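Local coordinates for pesticidal crystal protein Cry4Aa (Bacillus thuringiensis, PDB 2C9K), which kills mosquito larvae as a pore-forming toxin, binding midgut epithelial cells and causing their colloid-osmotic lysis, at residues 296-305 with 337-348. Sequence-based numbering, arbitrary orientation.
Sequences LDSLNFYEKA and HNVTDKLKSLGL
In the second domain of this three-domain Cry toxin, the one implicated in receptor binding in Cry toxins, strands 296-303 and 342-347 pair antiparallel, the latter forming the outer edge of a four-stranded sheet. Leu299, Phe301 and Glu303 form hydrogen-bonded pairs with Leu346, Lys344 and Lys342. Leu299 N to Leu346 O and Leu346 N to Leu299 O both measure 3.0 Å, and Glu303 N donates to Lys342 O. On one face of the sheet, the Tyr302 ring is held between two side chains of the partner segment. Leu343 CD1 sits almost over the ring centre, 3.4 Å from the centroid of Tyr302 in a CH-pi contact, brought there by its CG lying anti to the backbone N (chi1 -165°). Over the opposite ring face comes the imidazole of His337, its NE2 displaced toward the rim and 3.3 Å from Tyr302 CE2, the two planes inclined at 33°. Farther along this face, the hydroxyl of Ser345 donates to Asn300 OD1 (OG to OD1 2.7 Å) from above the amide carbonyl plane, while Asn300 ND2 is bonded to Tyr317 O on strand 313-322. The other face carries charge at one end: Glu303 OE1 makes a salt bridge to Lys344 NZ at 3.1 Å, the lysine chain bending at chi2 and chi4 on its way to the carboxylate. Both groups have second partners, Gly394 N for Glu303 OE1 and Thr392 O for Lys344 NZ, linking the edge of this sheet to the next. Lys342 runs beside Glu303, Lys342 CB lying 3.5 Å from Glu303 CG. Farther along that face, Leu299 and Phe301 pack onto strands 373-381 and 432-440, and Leu346 onto Phe378 of the former, as expected where antiparallel sheets meet in the beta-prism of delta-endotoxin domain II.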
loop_
_atom_site.group_PDB
_atom_site.type_symbol
_atom_site.label_atom_id
_atom_site.label_comp_id
_atom_site.label_asym_id
_atom_site.label_seq_id
_atom_site.Cartn_x
_atom_site.Cartn_y
_atom_site.Cartn_z
ATOM N N LEU A 296 5.877 14.462 5.387
ATOM C CA LEU A 296 5.271 15.577 6.098
ATOM C C LEU A 296 6.228 16.322 7.010
ATOM O O LEU A 296 6.593 15.807 8.062
ATOM C CB LEU A 296 4.094 15.062 6.926
ATOM C CG LEU A 296 3.220 16.108 7.612
ATOM C CD1 LEU A 296 2.611 17.037 6.545
ATOM C CD2 LEU A 296 2.130 15.407 8.419
ATOM N N ASP A 297 6.622 17.534 6.623
ATOM C CA ASP A 297 7.525 18.345 7.453
ATOM C C ASP A 297 6.823 18.920 8.682
ATOM O O ASP A 297 7.325 18.804 9.804
ATOM C CB ASP A 297 8.118 19.507 6.654
ATOM C CG ASP A 297 9.240 19.075 5.759
ATOM O OD1 ASP A 297 9.963 18.147 6.166
ATOM O OD2 ASP A 297 9.413 19.657 4.668
ATOM N N SER A 298 5.666 19.547 8.467
ATOM C CA SER A 298 4.917 20.132 9.575
ATOM C C SER A 298 3.442 20.390 9.269
ATOM O O SER A 298 3.043 20.498 8.110
ATOM C CB SER A 298 5.573 21.447 10.008
ATOM O OG SER A 298 5.592 22.387 8.943
ATOM N N LEU A 299 2.647 20.482 10.332
ATOM C CA LEU A 299 1.217 20.764 10.250
ATOM C C LEU A 299 1.015 22.186 10.785
ATOM O O LEU A 299 1.454 22.517 11.878
ATOM C CB LEU A 299 0.444 19.753 11.092
ATOM C CG LEU A 299 -0.259 18.620 10.343
ATOM C CD1 LEU A 299 0.485 18.284 9.069
ATOM C CD2 LEU A 299 -0.369 17.407 11.258
ATOM N N ASN A 300 0.349 23.027 10.010
ATOM C CA ASN A 300 0.150 24.415 10.407
ATOM C C ASN A 300 -1.321 24.811 10.464
ATOM O O ASN A 300 -1.948 25.034 9.432
ATOM C CB ASN A 300 0.900 25.308 9.421
ATOM C CG ASN A 300 2.335 24.856 9.211
ATOM O OD1 ASN A 300 3.230 25.210 9.978
ATOM N ND2 ASN A 300 2.556 24.048 8.180
ATOM N N PHE A 301 -1.861 24.900 11.678
ATOM C CA PHE A 301 -3.260 25.266 11.894
ATOM C C PHE A 301 -3.416 26.660 12.494
ATOM O O PHE A 301 -2.840 26.961 13.538
ATOM C CB PHE A 301 -3.938 24.261 12.830
ATOM C CG PHE A 301 -4.225 22.937 12.198
ATOM C CD1 PHE A 301 -3.190 22.070 11.863
ATOM C CD2 PHE A 301 -5.534 22.554 11.929
ATOM C CE1 PHE A 301 -3.457 20.834 11.268
ATOM C CE2 PHE A 301 -5.814 21.322 11.333
ATOM C CZ PHE A 301 -4.775 20.461 11.002
ATOM N N TYR A 302 -4.200 27.508 11.832
ATOM C CA TYR A 302 -4.449 28.857 12.327
ATOM C C TYR A 302 -5.636 28.858 13.292
ATOM O O TYR A 302 -6.659 28.228 13.030
ATOM C CB TYR A 302 -4.773 29.817 11.184
ATOM C CG TYR A 302 -3.643 30.114 10.238
ATOM C CD1 TYR A 302 -3.454 29.354 9.085
ATOM C CD2 TYR A 302 -2.786 31.185 10.469
ATOM C CE1 TYR A 302 -2.437 29.665 8.177
ATOM C CE2 TYR A 302 -1.767 31.503 9.574
ATOM C CZ TYR A 302 -1.600 30.740 8.432
ATOM O OH TYR A 302 -0.594 31.055 7.552
ATOM N N GLU A 303 -5.498 29.573 14.404
ATOM C CA GLU A 303 -6.568 29.677 15.394
ATOM C C GLU A 303 -7.098 31.104 15.357
ATOM O O GLU A 303 -6.489 31.977 14.743
ATOM C CB GLU A 303 -6.029 29.384 16.790
ATOM C CG GLU A 303 -4.849 30.264 17.156
ATOM C CD GLU A 303 -4.471 30.159 18.613
ATOM O OE1 GLU A 303 -4.186 29.035 19.079
ATOM O OE2 GLU A 303 -4.455 31.209 19.290
ATOM N N LYS A 304 -8.225 31.347 16.016
ATOM C CA LYS A 304 -8.799 32.688 16.033
ATOM C C LYS A 304 -8.096 33.583 17.055
ATOM O O LYS A 304 -7.647 33.111 18.104
ATOM C CB LYS A 304 -10.303 32.616 16.328
ATOM C CG LYS A 304 -11.118 32.056 15.168
ATOM C CD LYS A 304 -12.610 32.055 15.446
ATOM C CE LYS A 304 -12.976 31.052 16.520
ATOM N NZ LYS A 304 -14.455 31.016 16.730
ATOM N N ALA A 305 -7.998 34.872 16.737
ATOM C CA ALA A 305 -7.350 35.846 17.614
ATOM C C ALA A 305 -7.981 35.917 19.001
ATOM O O ALA A 305 -7.308 36.247 19.978
ATOM C CB ALA A 305 -7.379 37.216 16.975
ATOM N N HIS A 337 -9.208 30.928 6.150
ATOM C CA HIS A 337 -8.164 31.710 6.808
ATOM C C HIS A 337 -8.454 33.198 6.993
ATOM O O HIS A 337 -8.485 33.958 6.026
ATOM C CB HIS A 337 -6.850 31.568 6.032
ATOM C CG HIS A 337 -5.688 32.255 6.678
ATOM N ND1 HIS A 337 -4.659 32.818 5.955
ATOM C CD2 HIS A 337 -5.379 32.449 7.981
ATOM C CE1 HIS A 337 -3.769 33.332 6.783
ATOM N NE2 HIS A 337 -4.182 33.120 8.018
ATOM N N ASN A 338 -8.657 33.616 8.238
ATOM C CA ASN A 338 -8.894 35.024 8.521
ATOM C C ASN A 338 -7.524 35.659 8.295
ATOM O O ASN A 338 -6.562 34.956 7.992
ATOM C CB ASN A 338 -9.311 35.245 9.982
ATOM C CG ASN A 338 -10.025 34.043 10.591
ATOM O OD1 ASN A 338 -11.115 33.649 10.154
ATOM N ND2 ASN A 338 -9.406 33.455 11.620
ATOM N N VAL A 339 -7.421 36.973 8.451
ATOM C CA VAL A 339 -6.137 37.646 8.256
ATOM C C VAL A 339 -5.515 38.034 9.594
ATOM O O VAL A 339 -4.364 38.467 9.654
ATOM C CB VAL A 339 -6.304 38.919 7.401
ATOM C CG1 VAL A 339 -4.942 39.458 6.998
ATOM C CG2 VAL A 339 -7.161 38.611 6.174
ATOM N N THR A 340 -6.285 37.860 10.665
ATOM C CA THR A 340 -5.834 38.198 12.007
ATOM C C THR A 340 -5.748 36.985 12.928
ATOM O O THR A 340 -5.867 37.126 14.144
ATOM C CB THR A 340 -6.785 39.217 12.665
ATOM O OG1 THR A 340 -8.073 38.615 12.845
ATOM C CG2 THR A 340 -6.917 40.471 11.798
ATOM N N ASP A 341 -5.542 35.801 12.359
ATOM C CA ASP A 341 -5.451 34.576 13.160
ATOM C C ASP A 341 -4.027 34.151 13.495
ATOM O O ASP A 341 -3.077 34.532 12.817
ATOM C CB ASP A 341 -6.169 33.428 12.452
ATOM C CG ASP A 341 -6.163 33.579 10.952
ATOM O OD1 ASP A 341 -5.147 34.065 10.404
ATOM O OD2 ASP A 341 -7.176 33.199 10.323
ATOM N N LYS A 342 -3.895 33.351 14.549
ATOM C CA LYS A 342 -2.598 32.871 15.008
ATOM C C LYS A 342 -2.197 31.507 14.466
ATOM O O LYS A 342 -3.005 30.581 14.401
ATOM C CB LYS A 342 -2.561 32.800 16.535
ATOM C CG LYS A 342 -2.132 34.076 17.230
ATOM C CD LYS A 342 -1.786 33.784 18.686
ATOM C CE LYS A 342 -0.640 32.781 18.785
ATOM N NZ LYS A 342 -0.299 32.426 20.195
ATOM N N LEU A 343 -0.925 31.383 14.110
ATOM C CA LEU A 343 -0.400 30.142 13.582
ATOM C C LEU A 343 0.129 29.246 14.706
ATOM O O LEU A 343 0.995 29.644 15.482
ATOM C CB LEU A 343 0.713 30.444 12.568
ATOM C CG LEU A 343 1.151 29.308 11.630
ATOM C CD1 LEU A 343 -0.072 28.747 10.925
ATOM C CD2 LEU A 343 2.156 29.809 10.608
ATOM N N LYS A 344 -0.431 28.044 14.804
ATOM C CA LYS A 344 -0.009 27.054 15.797
ATOM C C LYS A 344 0.576 25.925 14.966
ATOM O O LYS A 344 -0.158 25.109 14.412
ATOM C CB LYS A 344 -1.202 26.519 16.599
ATOM C CG LYS A 344 -1.746 27.449 17.668
ATOM C CD LYS A 344 -0.744 27.655 18.782
ATOM C CE LYS A 344 -1.408 28.208 20.029
ATOM N NZ LYS A 344 -2.271 27.203 20.717
ATOM N N SER A 345 1.899 25.881 14.885
ATOM C CA SER A 345 2.579 24.876 14.082
ATOM C C SER A 345 3.215 23.714 14.858
ATOM O O SER A 345 3.609 23.866 16.008
ATOM C CB SER A 345 3.636 25.582 13.226
ATOM O OG SER A 345 4.344 24.666 12.419
ATOM N N LEU A 346 3.285 22.549 14.215
ATOM C CA LEU A 346 3.902 21.344 14.783
ATOM C C LEU A 346 4.891 20.804 13.746
ATOM O O LEU A 346 4.484 20.274 12.709
ATOM C CB LEU A 346 2.861 20.263 15.080
ATOM C CG LEU A 346 3.466 18.867 15.305
ATOM C CD1 LEU A 346 4.333 18.877 16.548
ATOM C CD2 LEU A 346 2.367 17.829 15.450
ATOM N N GLY A 347 6.182 20.951 14.023
ATOM C CA GLY A 347 7.200 20.490 13.096
ATOM C C GLY A 347 7.584 19.041 13.298
ATOM O O GLY A 347 7.183 18.416 14.278
ATOM N N LEU A 348 8.368 18.508 12.366
ATOM C CA LEU A 348 8.813 17.120 12.418
ATOM C C LEU A 348 10.149 16.961 11.701
ATOM O O LEU A 348 10.287 17.346 10.546
ATOM C CB LEU A 348 7.771 16.211 11.760
ATOM C CG LEU A 348 6.392 16.105 12.426
ATOM C CD1 LEU A 348 5.427 15.372 11.507
ATOM C CD2 LEU A 348 6.514 15.383 13.760
#